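Local atomic coordinates of Lin2634 protein (Listeria innocua, PDB entry 3MZO), a protein that binds calcium ions and is probably a metal-dependent phosphohydrolase of the HD-domain superfamily, related to the 5'-deoxynucleotidase YfbR. Residues K37-A42 with A60-A65; K79-Y84 with V160-E165; F104-I109 with I116-L121; L142-F147 with P188-E193. One frame throughout, in Å; residues are numbered along the deposited sequence.

Contact 1 (K37-A42 with A60-A65); sequences KVTSIA and ALYEKA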
loop_
_atom_site.group_PDB
_atom_site.type_symbol
_atom_site.label_atom_id
_atom_site.label_comp_id
_atom_site.label_asym_id
_atom_site.label_seq_id
_atom_site.Cartn_x
_atom_site.Cartn_y
_atom_site.Cartn_z
ATOM N N LYS B 37 11.272 13.137 14.061
ATOM C CA LYS B 37 11.399 12.592 15.397
ATOM C C LYS B 37 12.783 12.868 16.015
ATOM O O LYS B 37 12.876 13.289 17.178
ATOM C CB LYS B 37 11.043 11.080 15.387
ATOM C CG LYS B 37 9.566 10.788 15.048
ATOM C CD LYS B 37 9.211 9.237 15.088
ATOM C CE LYS B 37 9.956 8.446 14.067
ATOM N NZ LYS B 37 9.483 6.996 13.992
ATOM N N VAL B 38 13.852 12.721 15.229
ATOM C CA VAL B 38 15.183 13.017 15.737
ATOM C C VAL B 38 15.305 14.486 16.133
ATOM O O VAL B 38 15.940 14.799 17.160
ATOM C CB VAL B 38 16.275 12.588 14.759
ATOM C CG1 VAL B 38 17.682 13.094 15.138
ATOM C CG2 VAL B 38 16.294 11.021 14.656
ATOM N N THR B 39 14.720 15.381 15.335
ATOM C CA THR B 39 14.766 16.829 15.648
ATOM C C THR B 39 13.974 17.110 16.948
ATOM O O THR B 39 14.466 17.810 17.837
ATOM C CB THR B 39 14.320 17.682 14.464
ATOM O OG1 THR B 39 15.071 17.291 13.307
ATOM C CG2 THR B 39 14.586 19.170 14.717
ATOM N N SER B 40 12.809 16.495 17.108
ATOM C CA SER B 40 12.064 16.586 18.375
ATOM C C SER B 40 12.794 16.048 19.593
ATOM O O SER B 40 12.806 16.698 20.665
ATOM C CB SER B 40 10.706 15.948 18.222
ATOM O OG SER B 40 9.990 16.565 17.155
ATOM N N ILE B 41 13.422 14.876 19.429
ATOM C CA ILE B 41 14.270 14.283 20.463
ATOM C C ILE B 41 15.434 15.221 20.814
ATOM O O ILE B 41 15.671 15.498 21.986
ATOM C CB ILE B 41 14.777 12.846 20.038
ATOM C CG1 ILE B 41 13.597 11.848 20.008
ATOM C CG2 ILE B 41 15.886 12.336 20.971
ATOM C CD1 ILE B 41 13.849 10.594 19.115
ATOM N N ALA B 42 16.113 15.757 19.807
ATOM C CA ALA B 42 17.258 16.637 20.025
ATOM C C ALA B 42 16.860 17.900 20.796
ATOM O O ALA B 42 17.583 18.353 21.706
ATOM C CB ALA B 42 17.933 17.008 18.680
ATOM N N ALA B 60 22.524 25.516 15.746
ATOM C CA ALA B 60 23.368 24.362 15.449
ATOM C C ALA B 60 22.654 23.064 15.807
ATOM O O ALA B 60 22.695 22.113 15.055
ATOM C CB ALA B 60 24.758 24.455 16.167
ATOM N N LEU B 61 21.958 23.040 16.942
ATOM C CA LEU B 61 21.261 21.838 17.362
ATOM C C LEU B 61 20.218 21.442 16.343
ATOM O O LEU B 61 20.185 20.296 15.908
ATOM C CB LEU B 61 20.624 22.038 18.742
ATOM C CG LEU B 61 19.794 20.910 19.352
ATOM C CD1 LEU B 61 19.715 21.117 20.859
ATOM C CD2 LEU B 61 18.397 20.863 18.748
ATOM N N TYR B 62 19.371 22.385 15.975
ATOM C CA TYR B 62 18.278 22.112 15.048
ATOM C C TYR B 62 18.756 21.798 13.646
ATOM O O TYR B 62 18.243 20.870 13.011
ATOM C CB TYR B 62 17.318 23.297 14.974
ATOM C CG TYR B 62 16.329 23.381 16.115
ATOM C CD1 TYR B 62 15.356 22.388 16.329
ATOM C CD2 TYR B 62 16.316 24.482 16.940
ATOM C CE1 TYR B 62 14.419 22.511 17.382
ATOM C CE2 TYR B 62 15.407 24.613 17.970
ATOM C CZ TYR B 62 14.474 23.651 18.204
ATOM O OH TYR B 62 13.595 23.880 19.238
ATOM N N GLU B 63 19.683 22.594 13.141
ATOM C CA GLU B 63 20.171 22.382 11.792
ATOM C C GLU B 63 20.874 21.017 11.625
ATOM O O GLU B 63 20.714 20.381 10.599
ATOM C CB GLU B 63 21.026 23.563 11.291
ATOM C CG GLU B 63 22.395 23.622 11.808
ATOM C CD GLU B 63 23.107 24.961 11.510
ATOM O OE1 GLU B 63 22.522 25.891 10.876
ATOM O OE2 GLU B 63 24.280 25.050 11.915
ATOM N N LYS B 64 21.607 20.561 12.630
ATOM C CA LYS B 64 22.221 19.240 12.570
ATOM C C LYS B 64 21.164 18.133 12.548
ATOM O O LYS B 64 21.224 17.235 11.695
ATOM C CB LYS B 64 23.178 19.021 13.759
ATOM C CG LYS B 64 24.472 19.793 13.676
ATOM C CD LYS B 64 25.203 19.817 15.043
ATOM C CE LYS B 64 26.582 20.485 14.942
ATOM N NZ LYS B 64 27.478 19.738 14.052
ATOM N N ALA B 65 20.179 18.211 13.451
ATOM C CA ALA B 65 19.141 17.184 13.585
ATOM C C ALA B 65 18.185 17.166 12.399
ATOM O O ALA B 65 17.829 16.088 11.887
ATOM C CB ALA B 65 18.359 17.379 14.884
#
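Two helices flanking the HD-domain metal site pack here, through Thr39 and Ala42 on one and Leu61, Tyr62 and Ala65 on the other. Helix 31-51 holds the calcium ligand His34. Helix 58-67 leads directly into the ligands His68 and Asp69. The two short segments run nearly antiparallel, at 157°, with their axes 9.0 Å apart. Small residues allow this spacing. Ala65 CB sits 3.8 Å from Ala42 CB and also meets the CA of Thr39. At this level the CA atoms of Thr39 and Ala65 are 4.9 Å apart.

Leu61 closes one end of the seam. Its CD2 lies 3.9 Å from Ala42 CB, while CD1 touches the carbonyl oxygen of Ala42. Leu61 CG is anti to its backbone N (chi1 178°), and CD2 also covers one face of the neighbouring Tyr62 ring, toward the rim. Thr39 CG2 meets that ring at its edge, in the plane, 3.7 Å from Tyr62 CD1.

Thr39 OG1 approaches the backbone C of Ala65 to 3.2 Å, but its hydrogen-bond partner is Ser35 O, one turn earlier in its own helix. Likewise, Tyr62 OH bonds to Gln43. Val38 reaches the other border, with CG1 4.3 Å from Ala65 CB, and its side chain also touches His68. The Tyr62 ring meets Tyr62 of the second subunit. The seam is buried and largely apolar. Its hydroxyls are satisfied by bonds outside the pair of segments, and the helices are held together by packing of small side chains, with Leu61 and Tyr62 at the flanks.

Contact 2 (K79-Y84 with V160-E165); sequences KTPVKY and VEIYSE
Pro81 lies against the helix at Glu161 and Ile162, and its ring forms the middle of this contact. CG and CD of the ring do the touching. CG meets Glu161 CB at 3.8 Å, and CD meets Ile162 CG1 at the same distance, 3.8 Å. Pro81 crosses both side chains at about a right angle. Pro81 CB comes within 4.3 Å of Glu165 CB.

Thr80 adds its methyl group, with CG2 3.9 Å from Ile162 CD1. Its CG2 is anti to the carbonyl carbon, and OG1 takes the crowded position between the backbone N and the carbonyl carbon (chi1 57°). Ile162 points CG1 anti to its own carbonyl carbon (chi1 -68°), which brings this branch to the loop.

Lys83 is extended beyond CG. Its side chain crosses that of Glu161, which is also extended, at about a right angle. Lys83 CE is 3.5 Å from Glu161 OE1, and NZ is 3.9 Å from the same oxygen, a long salt bridge. Glu161 OE2 bonds instead to Asn157. Glu165 is paired elsewhere, with Lys139 and Thr169.

The loop between helices 58-67 and 87-108 is thus laid on helix 158-172, near the protein surface. Ile158 of that helix also touches Thr80, Pro81 and Lys83. Behind the contact, Ile162 also packs on Leu142 and Ser146 of helix 129-151.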
loop_
_atom_site.group_PDB
_atom_site.type_symbol
_atom_site.label_atom_id
_atom_site.label_comp_id
_atom_site.label_asym_id
_atom_site.label_seq_id
_atom_site.Cartn_x
_atom_site.Cartn_y
_atom_site.Cartn_z
ATOM N N LYS B 79 21.662 1.103 8.404
ATOM C CA LYS B 79 21.156 1.384 9.795
ATOM C C LYS B 79 21.362 0.223 10.799
ATOM O O LYS B 79 21.322 0.412 12.028
ATOM C CB LYS B 79 19.640 1.702 9.766
ATOM C CG LYS B 79 19.227 3.185 9.562
ATOM C CD LYS B 79 20.169 3.964 8.668
ATOM C CE LYS B 79 19.518 5.180 8.040
ATOM N NZ LYS B 79 20.350 6.404 8.206
ATOM N N THR B 80 21.550 -0.975 10.252
ATOM C CA THR B 80 21.691 -2.209 11.016
ATOM C C THR B 80 23.175 -2.403 11.406
ATOM O O THR B 80 24.052 -1.829 10.755
ATOM C CB THR B 80 21.170 -3.371 10.146
ATOM O OG1 THR B 80 21.900 -3.402 8.910
ATOM C CG2 THR B 80 19.661 -3.169 9.828
ATOM N N PRO B 81 23.462 -3.197 12.465
ATOM C CA PRO B 81 24.852 -3.289 12.944
ATOM C C PRO B 81 25.782 -4.115 12.029
ATOM O O PRO B 81 25.298 -4.832 11.138
ATOM C CB PRO B 81 24.710 -3.937 14.332
ATOM C CG PRO B 81 23.468 -4.748 14.252
ATOM C CD PRO B 81 22.566 -4.106 13.206
ATOM N N VAL B 82 27.096 -3.985 12.265
ATOM C CA VAL B 82 28.148 -4.649 11.467
ATOM C C VAL B 82 27.857 -6.152 11.245
ATOM O O VAL B 82 28.099 -6.991 12.121
ATOM C CB VAL B 82 29.563 -4.428 12.089
ATOM C CG1 VAL B 82 30.608 -5.352 11.446
ATOM C CG2 VAL B 82 29.971 -2.951 11.961
ATOM N N LYS B 83 27.306 -6.452 10.065
ATOM C CA LYS B 83 26.930 -7.812 9.662
ATOM C C LYS B 83 27.694 -8.244 8.408
ATOM O O LYS B 83 28.398 -9.261 8.414
ATOM C CB LYS B 83 25.418 -7.891 9.389
ATOM C CG LYS B 83 24.623 -8.552 10.488
ATOM C CD LYS B 83 23.248 -8.938 10.000
ATOM C CE LYS B 83 22.652 -9.991 10.902
ATOM N NZ LYS B 83 21.220 -10.233 10.578
ATOM N N TYR B 84 27.507 -7.483 7.329
ATOM C CA TYR B 84 28.213 -7.696 6.052
ATOM C C TYR B 84 29.123 -6.507 5.695
ATOM O O TYR B 84 30.090 -6.676 4.928
ATOM C CB TYR B 84 27.215 -7.963 4.914
ATOM C CG TYR B 84 26.092 -8.891 5.312
ATOM C CD1 TYR B 84 26.360 -10.179 5.803
ATOM C CD2 TYR B 84 24.763 -8.482 5.220
ATOM C CE1 TYR B 84 25.326 -11.033 6.190
ATOM C CE2 TYR B 84 23.722 -9.328 5.601
ATOM C CZ TYR B 84 24.020 -10.606 6.077
ATOM O OH TYR B 84 23.002 -11.431 6.447
ATOM N N VAL B 160 16.693 -7.011 17.846
ATOM C CA VAL B 160 17.395 -7.111 19.129
ATOM C C VAL B 160 18.824 -6.615 18.984
ATOM O O VAL B 160 19.366 -5.935 19.880
ATOM C CB VAL B 160 17.417 -8.570 19.639
ATOM C CG1 VAL B 160 18.545 -8.772 20.687
ATOM C CG2 VAL B 160 16.043 -8.937 20.204
ATOM N N GLU B 161 19.435 -6.930 17.847
ATOM C CA GLU B 161 20.800 -6.494 17.573
ATOM C C GLU B 161 20.898 -4.985 17.405
ATOM O O GLU B 161 21.856 -4.364 17.884
ATOM C CB GLU B 161 21.360 -7.192 16.324
ATOM C CG GLU B 161 21.579 -8.701 16.496
ATOM C CD GLU B 161 21.689 -9.445 15.144
ATOM O OE1 GLU B 161 21.995 -8.802 14.103
ATOM O OE2 GLU B 161 21.451 -10.680 15.125
ATOM N N ILE B 162 19.926 -4.392 16.729
ATOM C CA ILE B 162 19.877 -2.933 16.554
ATOM C C ILE B 162 19.706 -2.227 17.927
ATOM O O ILE B 162 20.371 -1.252 18.224
ATOM C CB ILE B 162 18.708 -2.533 15.594
ATOM C CG1 ILE B 162 18.996 -3.025 14.158
ATOM C CG2 ILE B 162 18.477 -1.008 15.597
ATOM C CD1 ILE B 162 17.771 -3.123 13.233
ATOM N N TYR B 163 18.778 -2.731 18.728
ATOM C CA TYR B 163 18.497 -2.190 20.033
ATOM C C TYR B 163 19.773 -2.225 20.898
ATOM O O TYR B 163 20.151 -1.228 21.544
ATOM C CB TYR B 163 17.364 -3.007 20.680
ATOM C CG TYR B 163 17.034 -2.615 22.097
ATOM C CD1 TYR B 163 17.697 -3.208 23.177
ATOM C CD2 TYR B 163 16.074 -1.645 22.365
ATOM C CE1 TYR B 163 17.392 -2.858 24.490
ATOM C CE2 TYR B 163 15.760 -1.288 23.673
ATOM C CZ TYR B 163 16.429 -1.890 24.730
ATOM O OH TYR B 163 16.122 -1.534 26.023
ATOM N N SER B 164 20.454 -3.368 20.863
ATOM C CA SER B 164 21.665 -3.562 21.648
ATOM C C SER B 164 22.754 -2.565 21.254
ATOM O O SER B 164 23.387 -1.941 22.120
ATOM C CB SER B 164 22.136 -5.001 21.496
ATOM O OG SER B 164 21.133 -5.873 21.977
ATOM N N GLU B 165 22.944 -2.395 19.950
ATOM C CA GLU B 165 23.943 -1.480 19.427
ATOM C C GLU B 165 23.606 -0.056 19.790
ATOM O O GLU B 165 24.496 0.699 20.187
ATOM C CB GLU B 165 24.066 -1.606 17.909
ATOM C CG GLU B 165 25.160 -0.712 17.246
ATOM C CD GLU B 165 24.772 0.796 17.059
ATOM O OE1 GLU B 165 23.574 1.140 16.834
ATOM O OE2 GLU B 165 25.693 1.644 17.125
#

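Contact 3 (F104-I109 with I116-L121); sequences FISREI and IYRHLL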
loop_
_atom_site.group_PDB
_atom_site.type_symbol
_atom_site.label_atom_id
_atom_site.label_comp_id
_atom_site.label_asym_id
_atom_site.label_seq_id
_atom_site.Cartn_x
_atom_site.Cartn_y
_atom_site.Cartn_z
ATOM N N PHE B 104 25.439 17.301 -5.591
ATOM C CA PHE B 104 24.022 17.664 -5.552
ATOM C C PHE B 104 23.888 19.191 -5.393
ATOM O O PHE B 104 23.204 19.847 -6.176
ATOM C CB PHE B 104 23.278 16.933 -4.422
ATOM C CG PHE B 104 21.864 17.408 -4.231
ATOM C CD1 PHE B 104 21.589 18.515 -3.431
ATOM C CD2 PHE B 104 20.813 16.767 -4.864
ATOM C CE1 PHE B 104 20.294 18.985 -3.267
ATOM C CE2 PHE B 104 19.493 17.232 -4.696
ATOM C CZ PHE B 104 19.242 18.344 -3.895
ATOM N N ILE B 105 24.577 19.743 -4.395
ATOM C CA ILE B 105 24.517 21.185 -4.090
ATOM C C ILE B 105 24.966 22.026 -5.282
ATOM O O ILE B 105 24.323 23.028 -5.615
ATOM C CB ILE B 105 25.330 21.521 -2.803
ATOM C CG1 ILE B 105 24.674 20.821 -1.591
ATOM C CG2 ILE B 105 25.406 23.044 -2.568
ATOM C CD1 ILE B 105 25.540 20.676 -0.375
ATOM N N SER B 106 26.045 21.595 -5.943
ATOM C CA SER B 106 26.596 22.321 -7.076
ATOM C C SER B 106 25.628 22.362 -8.249
ATOM O O SER B 106 25.572 23.360 -8.971
ATOM C CB SER B 106 27.935 21.700 -7.519
ATOM O OG SER B 106 28.883 21.740 -6.464
ATOM N N ARG B 107 24.875 21.278 -8.436
ATOM C CA ARG B 107 23.924 21.169 -9.553
ATOM C C ARG B 107 22.574 21.803 -9.295
ATOM O O ARG B 107 22.015 22.445 -10.184
ATOM C CB ARG B 107 23.665 19.702 -9.907
ATOM C CG ARG B 107 24.521 19.162 -11.014
ATOM C CD ARG B 107 24.211 17.696 -11.256
ATOM N NE ARG B 107 25.039 17.135 -12.322
ATOM N N GLU B 108 22.034 21.603 -8.099
ATOM C CA GLU B 108 20.619 21.896 -7.858
ATOM C C GLU B 108 20.334 23.208 -7.134
ATOM O O GLU B 108 19.265 23.803 -7.350
ATOM C CB GLU B 108 19.969 20.754 -7.063
ATOM C CG GLU B 108 20.107 19.366 -7.693
ATOM C CD GLU B 108 19.428 19.263 -9.047
ATOM O OE1 GLU B 108 18.346 19.882 -9.214
ATOM O OE2 GLU B 108 19.978 18.569 -9.936
ATOM N N ILE B 109 21.259 23.662 -6.282
ATOM C CA ILE B 109 20.989 24.818 -5.416
ATOM C C ILE B 109 21.529 26.051 -6.109
ATOM O O ILE B 109 22.613 25.975 -6.697
ATOM C CB ILE B 109 21.649 24.674 -4.008
ATOM C CG1 ILE B 109 21.149 23.413 -3.273
ATOM C CG2 ILE B 109 21.421 25.930 -3.166
ATOM C CD1 ILE B 109 19.719 23.472 -2.762
ATOM N N ILE B 116 25.490 28.017 2.264
ATOM C CA ILE B 116 24.642 27.707 3.398
ATOM C C ILE B 116 24.201 26.228 3.365
ATOM O O ILE B 116 24.295 25.535 4.387
ATOM C CB ILE B 116 23.477 28.715 3.510
ATOM C CG1 ILE B 116 22.996 28.809 4.959
ATOM C CG2 ILE B 116 22.356 28.350 2.577
ATOM C CD1 ILE B 116 21.703 29.578 5.122
ATOM N N TYR B 117 23.806 25.725 2.189
ATOM C CA TYR B 117 23.469 24.306 2.019
ATOM C C TYR B 117 24.656 23.336 2.191
ATOM O O TYR B 117 24.472 22.233 2.719
ATOM C CB TYR B 117 22.602 24.077 0.752
ATOM C CG TYR B 117 21.192 24.500 1.110
ATOM C CD1 TYR B 117 20.776 25.826 0.942
ATOM C CD2 TYR B 117 20.308 23.606 1.763
ATOM C CE1 TYR B 117 19.512 26.240 1.363
ATOM C CE2 TYR B 117 19.016 24.013 2.183
ATOM C CZ TYR B 117 18.636 25.337 1.997
ATOM O OH TYR B 117 17.403 25.785 2.418
ATOM N N ARG B 118 25.867 23.740 1.803
ATOM C CA ARG B 118 27.075 22.959 2.151
ATOM C C ARG B 118 27.236 22.842 3.677
ATOM O O ARG B 118 27.542 21.774 4.217
ATOM C CB ARG B 118 28.351 23.561 1.537
ATOM C CG ARG B 118 28.480 23.258 0.056
ATOM C CD ARG B 118 29.826 23.645 -0.565
ATOM N NE ARG B 118 29.577 24.134 -1.924
ATOM C CZ ARG B 118 29.179 23.386 -2.968
ATOM N NH1 ARG B 118 29.011 22.060 -2.868
ATOM N NH2 ARG B 118 28.964 23.969 -4.147
ATOM N N HIS B 119 27.006 23.934 4.371
ATOM C CA HIS B 119 27.030 23.900 5.820
ATOM C C HIS B 119 25.890 23.044 6.420
ATOM O O HIS B 119 26.101 22.247 7.339
ATOM C CB HIS B 119 26.947 25.317 6.372
ATOM C CG HIS B 119 26.761 25.357 7.850
ATOM N ND1 HIS B 119 27.791 25.097 8.731
ATOM C CD2 HIS B 119 25.659 25.590 8.609
ATOM C CE1 HIS B 119 27.333 25.180 9.972
ATOM N NE2 HIS B 119 26.046 25.491 9.924
ATOM N N LEU B 120 24.675 23.231 5.908
ATOM C CA LEU B 120 23.520 22.520 6.419
ATOM C C LEU B 120 23.611 21.015 6.216
ATOM O O LEU B 120 23.114 20.264 7.042
ATOM C CB LEU B 120 22.226 23.057 5.774
ATOM C CG LEU B 120 21.773 24.475 6.155
ATOM C CD1 LEU B 120 20.456 24.855 5.436
ATOM C CD2 LEU B 120 21.600 24.594 7.660
ATOM N N LEU B 121 24.252 20.578 5.132
ATOM C CA LEU B 121 24.242 19.168 4.730
ATOM C C LEU B 121 25.575 18.447 4.932
ATOM O O LEU B 121 25.719 17.301 4.523
ATOM C CB LEU B 121 23.816 19.053 3.262
ATOM C CG LEU B 121 22.414 19.595 2.948
ATOM C CD1 LEU B 121 22.172 19.535 1.442
ATOM C CD2 LEU B 121 21.375 18.784 3.706
#
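The Arg118 guanidinium and the Tyr117 ring are the flat groups that meet Ile105, Ser106 and Ile109. Ile105 CG2 lies over one face of the guanidinium, 3.7 Å above its plane and toward the rim. Ser106 OG lies at the guanidinium edge. There Arg118 NH2 donates a hydrogen bond of 3.2 Å to Ser106 OG, with an N-H...O angle of 154°. The oxygen is tilted only 15° out of the guanidinium plane. The Tyr117 ring has Ile109 CD1 toward the rim of one face and Leu120 CD1 toward the rim of the opposite face. Ile109 CG2 approaches Tyr117 CD1 obliquely, at 4.2 Å.

Ile105 carries most of the apolar contact. Its CD1 packs against the second helix, 3.6 Å from Tyr117 O and 4.0 Å from Leu121 CD1. The Ile105 and Leu121 side chains slide past each other in opposite directions. The Arg118 chain bends at chi3, and its CG also packs on CD1 and CG2 of Ile105.

The first segment spans the last turn of helix 87-108 and the residue after it. The second lies on helix 114-121. They form a helical hairpin with a short connection, at 147° and 10.3 Å between axes. Tyr117 also meets Tyr7 edge-to-face. Phe44 of the second subunit packs on it.

Arg118 NH1 and Ser106 OG both bond to Lys102 O. The guanidinium is thus held at two nitrogens, which should restrict its rotation. Its aliphatic part and one face cover Ile105, so a charged group shields this apolar side chain while NH2 and NH1 bond to Ser106 and Lys102.

Contact 4 (L142-F147 with P188-E193); sequences LLYESF and PDMLAE
Met190, Phe147 and Tyr144 carry this contact, and Met190, modelled as selenomethionine, has by far the most surface buried. Its chain is extended through chi2 and bends at chi3 (77°). This bend places CE between the rings of Tyr144 and Phe147. CE stands over the centre of one Tyr144 face, 4.1 Å from the centroid and 11° off the normal. It also lies over a face of Phe147, 3.9 Å from that centroid, but displaced toward the rim, where Phe147 CG is 3.6 Å away. Both are CH-pi contacts.

The selenium is oblique to both rings, a Met-aromatic arrangement. Met190 SE lies 3.8 Å from Tyr144 CE1. Leu143 CD2 packs against Met190 SE at the same distance, 3.8 Å.

Phe147 CG is anti to the backbone N (chi1 179°), and the ring slides past Met190 in the opposite direction. Its far end, CZ, comes to 3.2 Å from Met190 O. Glu193 CG meets Phe147 at the ring edge, 4.1 Å from CZ.

Tyr144 OH touches Met190 CG at 3.6 Å, but its hydrogen bond goes to His5 of the second subunit. Glu193 OE2 bonds to the same histidine of that subunit. That His5 of the second subunit also packs on Met190.

Leu201 of helix 201-211 flanks Phe147, and Phe182 and Ile186 of helix 177-191 extend the apolar patch along Leu143 and Tyr144. The result is a buried methionine set between two aromatic rings, a Met-aromatic motif joining helix 129-151 to the end of helix 177-191 in this all-helical HD-type fold.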
loop_
_atom_site.group_PDB
_atom_site.type_symbol
_atom_site.label_atom_id
_atom_site.label_comp_id
_atom_site.label_asym_id
_atom_site.label_seq_id
_atom_site.Cartn_x
_atom_site.Cartn_y
_atom_site.Cartn_z
ATOM N N LEU B 142 16.380 5.118 16.763
ATOM C CA LEU B 142 16.666 3.746 16.356
ATOM C C LEU B 142 16.272 2.773 17.471
ATOM O O LEU B 142 15.737 1.694 17.231
ATOM C CB LEU B 142 18.142 3.647 16.036
ATOM C CG LEU B 142 18.675 2.510 15.186
ATOM C CD1 LEU B 142 18.046 2.464 13.789
ATOM C CD2 LEU B 142 20.191 2.656 15.113
ATOM N N LEU B 143 16.541 3.165 18.708
ATOM C CA LEU B 143 16.170 2.373 19.865
ATOM C C LEU B 143 14.642 2.244 19.987
ATOM O O LEU B 143 14.125 1.160 20.255
ATOM C CB LEU B 143 16.765 3.000 21.144
ATOM C CG LEU B 143 16.698 2.188 22.436
ATOM C CD1 LEU B 143 17.918 1.265 22.570
ATOM C CD2 LEU B 143 16.609 3.117 23.647
ATOM N N TYR B 144 13.920 3.346 19.803
ATOM C CA TYR B 144 12.433 3.292 19.789
ATOM C C TYR B 144 11.859 2.438 18.638
ATOM O O TYR B 144 10.882 1.692 18.819
ATOM C CB TYR B 144 11.822 4.725 19.808
ATOM C CG TYR B 144 11.645 5.217 21.230
ATOM C CD1 TYR B 144 12.723 5.724 21.950
ATOM C CD2 TYR B 144 10.404 5.115 21.874
ATOM C CE1 TYR B 144 12.572 6.133 23.276
ATOM C CE2 TYR B 144 10.239 5.528 23.187
ATOM C CZ TYR B 144 11.340 6.042 23.874
ATOM O OH TYR B 144 11.208 6.466 25.156
ATOM N N GLU B 145 12.426 2.575 17.451
ATOM C CA GLU B 145 11.933 1.802 16.292
ATOM C C GLU B 145 12.172 0.315 16.532
ATOM O O GLU B 145 11.322 -0.487 16.277
ATOM C CB GLU B 145 12.688 2.134 15.019
ATOM C CG GLU B 145 12.421 3.429 14.325
ATOM C CD GLU B 145 13.366 3.606 13.111
ATOM O OE1 GLU B 145 14.589 3.369 13.275
ATOM O OE2 GLU B 145 12.905 4.006 12.010
ATOM N N SER B 146 13.351 -0.047 17.028
ATOM C CA SER B 146 13.677 -1.447 17.201
ATOM C C SER B 146 12.891 -2.014 18.404
ATOM O O SER B 146 12.404 -3.163 18.377
ATOM C CB SER B 146 15.188 -1.636 17.329
ATOM O OG SER B 146 15.685 -1.091 18.543
ATOM N N PHE B 147 12.741 -1.177 19.432
ATOM C CA PHE B 147 11.967 -1.501 20.619
ATOM C C PHE B 147 10.531 -1.838 20.237
ATOM O O PHE B 147 9.974 -2.838 20.699
ATOM C CB PHE B 147 12.008 -0.308 21.593
ATOM C CG PHE B 147 11.219 -0.507 22.838
ATOM C CD1 PHE B 147 11.795 -1.111 23.940
ATOM C CD2 PHE B 147 9.907 -0.070 22.919
ATOM C CE1 PHE B 147 11.058 -1.299 25.136
ATOM C CE2 PHE B 147 9.162 -0.248 24.103
ATOM C CZ PHE B 147 9.742 -0.874 25.208
ATOM N N PRO B 188 13.944 3.345 32.037
ATOM C CA PRO B 188 13.101 2.518 32.911
ATOM C C PRO B 188 11.609 2.516 32.562
ATOM O O PRO B 188 10.951 1.492 32.751
ATOM C CB PRO B 188 13.349 3.118 34.293
ATOM C CG PRO B 188 14.750 3.659 34.199
ATOM C CD PRO B 188 14.814 4.247 32.822
ATOM N N ASP B 189 11.088 3.619 32.019
ATOM C CA ASP B 189 9.679 3.669 31.607
ATOM C C ASP B 189 9.444 2.796 30.377
ATOM O O ASP B 189 8.385 2.172 30.273
ATOM C CB ASP B 189 9.194 5.101 31.315
ATOM C CG ASP B 189 8.961 5.950 32.571
ATOM O OD1 ASP B 189 8.954 5.453 33.728
ATOM O OD2 ASP B 189 8.786 7.166 32.380
HETATM N N MSE B 190 10.418 2.756 29.451
HETATM C CA MSE B 190 10.355 1.823 28.304
HETATM C C MSE B 190 10.226 0.401 28.823
HETATM O O MSE B 190 9.372 -0.345 28.370
HETATM C CB MSE B 190 11.608 1.898 27.400
HETATM C CG MSE B 190 11.790 3.221 26.681
HETATM SE SE MSE B 190 13.501 3.351 25.742
HETATM C CE MSE B 190 12.999 2.238 24.252
ATOM N N LEU B 191 11.058 0.057 29.802
ATOM C CA LEU B 191 11.077 -1.314 30.338
ATOM C C LEU B 191 9.915 -1.614 31.284
ATOM O O LEU B 191 9.610 -2.769 31.548
ATOM C CB LEU B 191 12.406 -1.591 31.028
ATOM C CG LEU B 191 13.618 -1.580 30.093
ATOM C CD1 LEU B 191 14.840 -1.872 30.913
ATOM C CD2 LEU B 191 13.492 -2.570 28.979
ATOM N N ALA B 192 9.276 -0.590 31.820
ATOM C CA ALA B 192 8.037 -0.807 32.559
ATOM C C ALA B 192 6.823 -1.015 31.616
ATOM O O ALA B 192 5.728 -1.267 32.098
ATOM C CB ALA B 192 7.779 0.346 33.550
ATOM N N GLU B 193 7.004 -0.926 30.298
ATOM C CA GLU B 193 5.883 -1.114 29.347
ATOM C C GLU B 193 5.206 -2.457 29.529
ATOM O O GLU B 193 5.889 -3.463 29.714
ATOM C CB GLU B 193 6.357 -1.038 27.886
ATOM C CG GLU B 193 6.540 0.374 27.354
ATOM C CD GLU B 193 5.263 0.975 26.781
ATOM O OE1 GLU B 193 4.376 0.230 26.325
ATOM O OE2 GLU B 193 5.158 2.208 26.752
#

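How the contacts relate
From the N terminus, contact 1 closes first, pairing helix 31-51 with helix 58-67. The chain then enters the loop of contact 2, whose partner on helix 158-172 comes much later. Within that long excursion, contact 3 opens and closes as the short hairpin of helices 87-108 and 114-121. Contact 4 begins on helix 129-151, before contact 2 closes, and ends after it, so these two cross. They touch through Ile162 and Tyr163 packing on Leu142, Leu143 and Ser146. Contacts 1 and 3 also touch, by a probable hydrogen bond between Glu63 and His119. Contacts 2 and 3 lie on opposite sides of the chain's centre.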